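Local coordinates for protein PML (Homo sapiens, PDB 6IMQ) that scaffolds PML nuclear bodies as a TRIM-family protein (TRIM19) whose B1-box oligomerises to regulate their biogenesis and leukemogenesis, at the zinc ion site and the interface of chains A and B. Sequence-based numbering; all coordinates share one arbitrary frame. Chains: chain A/B, Protein PML.

Contact 1: the zinc ion site. Residues chain A 23, 25-26, 38-39, 42, 44. With ZN (zinc ion), chain C.
Two cysteines and two histidines of the B-box zinc finger hold this zinc ion. A:Cys23, at the end of strand 21-23, and A:Cys26, in the turn that follows, form a CxxC zinc knuckle; A:His38 comes from helix 32-41, and A:His44 from the loop leading into strand 46-48. The metal is near tetrahedral. A:Cys23 places SG anti to its backbone N (chi1 173°), whereas A:Cys26 swings SG beside its own N (chi1 -62°), so the two cysteine sulfurs converge on the ion, each SG 2.3 Å from ZN. The amide of the second cysteine also closes the turn: A:Cys26 N donates an almost straight hydrogen bond to A:Cys23 SG at 3.2 Å, which probably tempers the negative charge on that sulfur.

The histidines use different nitrogens. A:His38 NE2 binds ZN at 2.0 Å, and its far nitrogen, ND1, donates in the ring plane to a lone pair of the side-chain carbonyl A:Gln39 OE1, 3.0 Å away. This second-shell bond helps fix the rotation of the imidazole and probably makes it a better electron donor. A:His44 instead binds through ND1, 2.1 Å from ZN. Its ring is sandwiched: A:Leu42 CB sits over the centre of one face, and A:Glu25 CB, from a poorly ordered residue, lies toward the rim of the other. A:Leu42 CB also reaches the rim of one A:His38 face. The zinc thus ties together the knuckle, the helix and the loop before strand 46-48, a structural rather than catalytic role that stabilises this small domain.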
loop_
_atom_site.group_PDB
_atom_site.type_symbol
_atom_site.label_atom_id
_atom_site.label_comp_id
_atom_site.label_asym_id
_atom_site.label_seq_id
_atom_site.Cartn_x
_atom_site.Cartn_y
_atom_site.Cartn_z
ATOM N N CYS A 23 -7.824 -2.031 -0.462
ATOM C CA CYS A 23 -8.738 -2.679 -1.396
ATOM C C CYS A 23 -8.186 -2.579 -2.815
ATOM O O CYS A 23 -7.990 -1.476 -3.333
ATOM C CB CYS A 23 -10.136 -2.067 -1.358
ATOM S SG CYS A 23 -11.173 -2.757 -2.689
ATOM N N GLU A 25 -9.581 -3.193 -5.681
ATOM C CA GLU A 25 -10.458 -2.630 -6.699
ATOM C C GLU A 25 -10.775 -1.163 -6.442
ATOM O O GLU A 25 -10.837 -0.372 -7.389
ATOM C CB GLU A 25 -11.737 -3.458 -6.796
ATOM C CG GLU A 25 -11.536 -4.753 -7.570
ATOM C CD GLU A 25 -12.090 -5.962 -6.844
ATOM O OE1 GLU A 25 -11.520 -6.352 -5.803
ATOM O OE2 GLU A 25 -13.101 -6.518 -7.319
ATOM N N CYS A 26 -10.966 -0.769 -5.183
ATOM C CA CYS A 26 -11.062 0.653 -4.879
ATOM C C CYS A 26 -9.702 1.341 -5.009
ATOM O O CYS A 26 -9.644 2.536 -5.313
ATOM C CB CYS A 26 -11.656 0.852 -3.476
ATOM S SG CYS A 26 -13.368 0.239 -3.200
ATOM N N HIS A 38 -17.311 -0.560 3.928
ATOM C CA HIS A 38 -16.967 -1.078 2.613
ATOM C C HIS A 38 -17.530 -2.476 2.398
ATOM O O HIS A 38 -18.137 -2.760 1.359
ATOM C CB HIS A 38 -15.445 -1.062 2.459
ATOM C CG HIS A 38 -14.949 -1.667 1.185
ATOM N ND1 HIS A 38 -14.664 -3.009 1.070
ATOM C CD2 HIS A 38 -14.662 -1.118 -0.018
ATOM C CE1 HIS A 38 -14.227 -3.263 -0.150
ATOM N NE2 HIS A 38 -14.220 -2.132 -0.833
ATOM N N GLN A 39 -17.348 -3.366 3.382
ATOM C CA GLN A 39 -17.803 -4.743 3.219
ATOM C C GLN A 39 -19.319 -4.846 3.193
ATOM O O GLN A 39 -19.868 -5.785 2.603
ATOM C CB GLN A 39 -17.260 -5.617 4.352
ATOM C CG GLN A 39 -15.756 -5.723 4.384
ATOM C CD GLN A 39 -15.208 -6.414 3.152
ATOM O OE1 GLN A 39 -15.156 -5.837 2.062
ATOM N NE2 GLN A 39 -14.772 -7.660 3.327
ATOM N N LEU A 42 -20.057 -3.623 -0.631
ATOM C CA LEU A 42 -19.276 -4.123 -1.753
ATOM C C LEU A 42 -18.650 -5.469 -1.415
ATOM O O LEU A 42 -18.515 -5.839 -0.248
ATOM C CB LEU A 42 -18.171 -3.133 -2.132
ATOM C CG LEU A 42 -18.634 -1.735 -2.524
ATOM C CD1 LEU A 42 -17.503 -0.755 -2.308
ATOM C CD2 LEU A 42 -19.080 -1.739 -3.964
ATOM N N HIS A 44 -15.071 -6.957 -2.692
ATOM C CA HIS A 44 -13.858 -6.673 -3.440
ATOM C C HIS A 44 -12.686 -7.457 -2.855
ATOM O O HIS A 44 -12.703 -7.862 -1.690
ATOM C CB HIS A 44 -13.486 -5.175 -3.403
ATOM C CG HIS A 44 -14.398 -4.282 -4.190
ATOM N ND1 HIS A 44 -14.314 -2.907 -4.128
ATOM C CD2 HIS A 44 -15.399 -4.557 -5.058
ATOM C CE1 HIS A 44 -15.223 -2.373 -4.923
ATOM N NE2 HIS A 44 -15.896 -3.354 -5.500
HETATM ZN ZN ZN C . -13.266 -1.944 -2.537
#

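Contact 2: the interface of chains A and B. Residues chain A 10, 47, 49-50; chain B 24, 35, 39, 44-48.
In this asymmetric contact between two PML B1-boxes, probably one of those that build the multimers, the tight part centres on A:Leu49, near the chain end of A, which lies against the segment B:Glu45 to B:Arg47. B:Ala46 N donates a nearly straight hydrogen bond (168° at H) to A:Leu49 O over 3.3 Å, although it approaches from above the carbonyl plane. The leucine keeps CG beside its backbone N (chi1 -80°), and with chi2 at -175° its two methyls part: CD2 lies 4.0 Å from B:Arg47 CB, the side chains side by side, while CD1 touches the carboxylate end of the poorly ordered B:Glu45, whose side chain crosses the leucine obliquely. Nearby, the methyl A:Ala10 CB sits over one face of the B:Phe24 ring, offset toward the rim and 3.5 Å from CE2, as a CH-pi contact. An alanine in place of B:Phe24 would remove this aromatic face and would probably leave the methyl without its support, loosening that end of the contact. There a water links A:Ala10 N to B:Glu45 OE1.

The looser side is polar. A:Arg47, bent at chi3, meets B:Gln39 tip to tip, but their planes are steeply inclined and the nearest nitrogens, A:Arg47 NH2 and B:Gln39 NE2, remain 3.8 Å apart. Beside the leucine carbonyl, another water joins three groups, lying 2.9 Å from B:Gln39 NE2, 2.7 Å from B:His44 O and 2.6 Å from A:Leu49 O.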
loop_
_atom_site.group_PDB
_atom_site.type_symbol
_atom_site.label_atom_id
_atom_site.label_comp_id
_atom_site.label_asym_id
_atom_site.label_seq_id
_atom_site.Cartn_x
_atom_site.Cartn_y
_atom_site.Cartn_z
ATOM N N ALA A 10 0.438 5.231 7.006
ATOM C CA ALA A 10 -0.723 4.721 6.295
ATOM C C ALA A 10 -1.971 5.314 6.937
ATOM O O ALA A 10 -2.247 5.059 8.115
ATOM C CB ALA A 10 -0.762 3.197 6.350
ATOM N N ARG A 47 -6.957 -6.782 1.524
ATOM C CA ARG A 47 -6.051 -7.422 2.469
ATOM C C ARG A 47 -5.744 -6.447 3.582
ATOM O O ARG A 47 -5.808 -5.223 3.366
ATOM C CB ARG A 47 -4.738 -7.834 1.787
ATOM C CG ARG A 47 -4.151 -6.646 1.030
ATOM C CD ARG A 47 -2.836 -6.944 0.347
ATOM N NE ARG A 47 -1.768 -7.402 1.225
ATOM C CZ ARG A 47 -0.753 -6.652 1.636
ATOM N NH1 ARG A 47 -0.654 -5.379 1.274
ATOM N NH2 ARG A 47 0.171 -7.190 2.414
ATOM N N LEU A 49 -3.125 -4.387 5.936
ATOM C CA LEU A 49 -1.861 -3.775 5.555
ATOM C C LEU A 49 -0.653 -4.543 6.068
ATOM O O LEU A 49 0.408 -4.508 5.436
ATOM C CB LEU A 49 -1.806 -2.356 6.102
ATOM C CG LEU A 49 -2.520 -1.230 5.373
ATOM C CD1 LEU A 49 -2.197 0.069 6.080
ATOM C CD2 LEU A 49 -2.036 -1.200 3.942
ATOM N N ALA A 50 -0.799 -5.261 7.176
ATOM C CA ALA A 50 0.273 -6.096 7.698
ATOM C C ALA A 50 -0.117 -7.564 7.577
ATOM O O ALA A 50 -0.418 -8.047 6.486
ATOM C CB ALA A 50 0.579 -5.727 9.138
ATOM N N PHE B 24 5.659 1.167 4.450
ATOM C CA PHE B 24 5.524 2.356 5.278
ATOM C C PHE B 24 6.619 2.458 6.336
ATOM O O PHE B 24 6.966 3.570 6.749
ATOM C CB PHE B 24 4.144 2.368 5.938
ATOM C CG PHE B 24 3.022 2.581 4.977
ATOM C CD1 PHE B 24 2.840 3.816 4.390
ATOM C CD2 PHE B 24 2.147 1.554 4.654
ATOM C CE1 PHE B 24 1.815 4.035 3.502
ATOM C CE2 PHE B 24 1.114 1.767 3.766
ATOM C CZ PHE B 24 0.949 3.014 3.186
ATOM N N PHE B 35 9.338 -7.771 -2.823
ATOM C CA PHE B 35 8.363 -7.582 -1.762
ATOM C C PHE B 35 8.035 -8.897 -1.060
ATOM O O PHE B 35 7.911 -8.919 0.167
ATOM C CB PHE B 35 7.095 -6.953 -2.305
ATOM C CG PHE B 35 6.083 -6.691 -1.255
ATOM C CD1 PHE B 35 6.342 -5.785 -0.248
ATOM C CD2 PHE B 35 4.887 -7.368 -1.255
ATOM C CE1 PHE B 35 5.413 -5.542 0.733
ATOM C CE2 PHE B 35 3.952 -7.137 -0.282
ATOM C CZ PHE B 35 4.211 -6.212 0.716
ATOM N N GLN B 39 8.303 -9.582 2.960
ATOM C CA GLN B 39 7.230 -10.065 3.827
ATOM C C GLN B 39 7.638 -11.316 4.608
ATOM O O GLN B 39 7.086 -11.583 5.684
ATOM C CB GLN B 39 5.968 -10.374 3.014
ATOM C CG GLN B 39 5.432 -9.238 2.172
ATOM C CD GLN B 39 4.984 -8.061 3.011
ATOM O OE1 GLN B 39 5.771 -7.160 3.300
ATOM N NE2 GLN B 39 3.713 -8.053 3.398
ATOM N N HIS B 44 6.192 -5.607 8.362
ATOM C CA HIS B 44 6.005 -4.174 8.196
ATOM C C HIS B 44 4.667 -3.893 7.526
ATOM O O HIS B 44 4.225 -4.655 6.657
ATOM C CB HIS B 44 7.120 -3.559 7.336
ATOM C CG HIS B 44 8.444 -3.446 8.028
ATOM N ND1 HIS B 44 9.566 -2.952 7.395
ATOM C CD2 HIS B 44 8.828 -3.744 9.292
ATOM C CE1 HIS B 44 10.582 -2.957 8.235
ATOM N NE2 HIS B 44 10.165 -3.432 9.394
ATOM N N GLU B 45 4.023 -2.798 7.927
ATOM C CA GLU B 45 2.904 -2.275 7.157
ATOM C C GLU B 45 3.389 -1.850 5.779
ATOM O O GLU B 45 4.368 -1.108 5.655
ATOM C CB GLU B 45 2.274 -1.080 7.866
ATOM C CG GLU B 45 1.129 -1.390 8.792
ATOM C CD GLU B 45 0.387 -0.129 9.194
ATOM O OE1 GLU B 45 1.024 0.794 9.751
ATOM O OE2 GLU B 45 -0.831 -0.049 8.931
ATOM N N ALA B 46 2.692 -2.298 4.744
ATOM C CA ALA B 46 3.061 -1.957 3.378
ATOM C C ALA B 46 1.810 -2.041 2.531
ATOM O O ALA B 46 0.799 -2.628 2.934
ATOM C CB ALA B 46 4.156 -2.880 2.834
ATOM N N ARG B 47 1.889 -1.472 1.339
ATOM C CA ARG B 47 0.721 -1.475 0.488
ATOM C C ARG B 47 1.083 -1.633 -0.978
ATOM O O ARG B 47 2.161 -1.207 -1.413
ATOM C CB ARG B 47 -0.081 -0.179 0.663
ATOM C CG ARG B 47 0.560 1.033 0.029
ATOM C CD ARG B 47 -0.581 1.892 -0.442
ATOM N NE ARG B 47 -0.278 3.283 -0.697
ATOM C CZ ARG B 47 -0.370 3.835 -1.900
ATOM N NH1 ARG B 47 -0.732 3.106 -2.949
ATOM N NH2 ARG B 47 -0.103 5.119 -2.052
ATOM N N PRO B 48 0.185 -2.224 -1.761
ATOM C CA PRO B 48 0.317 -2.138 -3.216
ATOM C C PRO B 48 0.277 -0.685 -3.654
ATOM O O PRO B 48 -0.330 0.166 -3.004
ATOM C CB PRO B 48 -0.897 -2.919 -3.738
ATOM C CG PRO B 48 -1.327 -3.796 -2.565
ATOM C CD PRO B 48 -1.027 -2.958 -1.350
HETATM O O HOH W 1 2.627 -5.758 4.788
HETATM O O HOH W 2 1.855 3.005 8.889
#

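The C-alpha centres of contact 1 and contact 2 lie about 17 Å apart, and no residue of chain A belongs to both sets. The connection runs through the fold: A:His44 of contact 1 leads into strand 46-48, which carries A:Arg47 of contact 2. On the partner, B:Gln39 through NE2 and B:His44 through its backbone O take part in the interface; in contact 1, A:His44 binds the zinc and A:Gln39 steadies a zinc ligand. Metal binding therefore probably shapes both contacting surfaces. The two copies use different surfaces here, which could allow each to bind further copies and may suit the B1-box multimers.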